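Local coordinates for protein 2-hydroxyhepta-2,4-diene-1, 7-dioateisomerase (Mycobacterium abscessus, PDB 3R6O) that is probably a magnesium-dependent isomerase of the fumarylacetoacetate hydrolase (FAH) family, acting on 2-hydroxyhepta-2,4-diene-1,7-dioate, at residues Lys214-Pro217 with Thr218-Pro221. Sequence-based numbering, arbitrary orientation.
Sequences KGYP and TFCP
Tyr216 to Phe219 form a type II beta turn, with Pro217 and Thr218 at its corners, closed by the hydrogen bond from Phe219 N to Tyr216 O, 3.1 Å. Thr218 takes the positive phi (80°) of the third turn position, and its OG1 turns back on the preceding peptide, 2.6 Å from Pro217 O, donating in the carbonyl plane onto a lone pair. The same hydroxyl is also hydrogen-bonded to the backbone N of Ile147. The side chains of Tyr216 and Phe219 extend alongside each other in a common direction. In both, CG is anti to the carbonyl carbon (chi1 near -78°), which brings Tyr216 CB over the middle of the Phe219 ring, a CH-pi contact 3.5 Å from CB to the ring centroid. The rings themselves meet obliquely, their planes at 42°, and touch where Tyr216 CD2 comes 3.5 Å from Phe219 CE2. In this FAH-family chain the turn leads from helix 210-214, beside the magnesium site, into the short strand 220-221. The Lys214 side chain leaves the backbone away from 218-221, and its NZ forms a salt bridge with the magnesium ligand Asp189, while Lys214 O lies 3.7 Å from Phe219 CB and accepts a hydrogen bond from Lys134. Phe219 also packs on Ile190 and Ala192 of strand 181-192, and Pro217 meets Tyr170 of the second subunit.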
loop_
_atom_site.group_PDB
_atom_site.type_symbol
_atom_site.label_atom_id
_atom_site.label_comp_id
_atom_site.label_asym_id
_atom_site.label_seq_id
_atom_site.Cartn_x
_atom_site.Cartn_y
_atom_site.Cartn_z
ATOM N N LYS A 214 0.281 -4.940 11.266
ATOM C CA LYS A 214 -0.219 -3.596 11.199
ATOM C C LYS A 214 -1.377 -3.442 10.230
ATOM O O LYS A 214 -1.855 -2.320 10.023
ATOM C CB LYS A 214 0.920 -2.678 10.795
ATOM C CG LYS A 214 1.893 -2.361 11.927
ATOM C CD LYS A 214 3.053 -1.499 11.465
ATOM C CE LYS A 214 4.083 -1.252 12.588
ATOM N NZ LYS A 214 3.461 -0.572 13.775
ATOM N N GLY A 215 -1.758 -4.524 9.569
ATOM C CA GLY A 215 -2.594 -4.414 8.361
ATOM C C GLY A 215 -4.064 -4.844 8.404
ATOM O O GLY A 215 -4.772 -4.760 7.374
ATOM N N TYR A 216 -4.521 -5.347 9.532
ATOM C CA TYR A 216 -5.905 -5.853 9.634
ATOM C C TYR A 216 -6.921 -4.702 9.472
ATOM O O TYR A 216 -6.589 -3.577 9.852
ATOM C CB TYR A 216 -6.119 -6.431 10.999
ATOM C CG TYR A 216 -5.530 -7.812 11.258
ATOM C CD1 TYR A 216 -6.319 -8.941 11.117
ATOM C CD2 TYR A 216 -4.218 -7.975 11.671
ATOM C CE1 TYR A 216 -5.845 -10.192 11.421
ATOM C CE2 TYR A 216 -3.720 -9.279 11.981
ATOM C CZ TYR A 216 -4.552 -10.349 11.839
ATOM O OH TYR A 216 -4.152 -11.631 12.114
ATOM N N PRO A 217 -8.171 -5.001 9.061
ATOM C CA PRO A 217 -9.207 -3.970 9.147
ATOM C C PRO A 217 -9.312 -3.375 10.546
ATOM O O PRO A 217 -9.187 -4.098 11.528
ATOM C CB PRO A 217 -10.488 -4.732 8.823
ATOM C CG PRO A 217 -10.020 -5.898 7.950
ATOM C CD PRO A 217 -8.745 -6.298 8.647
ATOM N N THR A 218 -9.570 -2.077 10.600
ATOM C CA THR A 218 -9.701 -1.276 11.826
ATOM C C THR A 218 -8.373 -0.855 12.450
ATOM O O THR A 218 -8.391 -0.091 13.432
ATOM C CB THR A 218 -10.614 -1.887 12.917
ATOM O OG1 THR A 218 -9.934 -2.895 13.687
ATOM C CG2 THR A 218 -11.897 -2.454 12.353
ATOM N N PHE A 219 -7.242 -1.348 11.913
ATOM C CA PHE A 219 -5.924 -1.040 12.484
ATOM C C PHE A 219 -5.348 0.359 12.146
ATOM O O PHE A 219 -4.273 0.716 12.639
ATOM C CB PHE A 219 -4.899 -2.131 12.127
ATOM C CG PHE A 219 -4.979 -3.373 12.969
ATOM C CD1 PHE A 219 -6.150 -3.763 13.591
ATOM C CD2 PHE A 219 -3.855 -4.171 13.118
ATOM C CE1 PHE A 219 -6.187 -4.919 14.375
ATOM C CE2 PHE A 219 -3.890 -5.331 13.879
ATOM C CZ PHE A 219 -5.050 -5.709 14.492
ATOM N N CYS A 220 -6.038 1.157 11.339
ATOM C CA CYS A 220 -5.604 2.552 11.091
ATOM C C CYS A 220 -6.735 3.563 11.255
ATOM O O CYS A 220 -7.171 4.211 10.284
ATOM C CB CYS A 220 -4.943 2.714 9.725
ATOM S SG CYS A 220 -3.920 4.226 9.608
ATOM N N PRO A 221 -7.253 3.698 12.482
ATOM C CA PRO A 221 -8.159 4.789 12.777
ATOM C C PRO A 221 -7.579 6.152 12.379
ATOM O O PRO A 221 -6.399 6.401 12.576
ATOM C CB PRO A 221 -8.343 4.701 14.295
ATOM C CG PRO A 221 -7.986 3.322 14.660
ATOM C CD PRO A 221 -6.963 2.899 13.673
#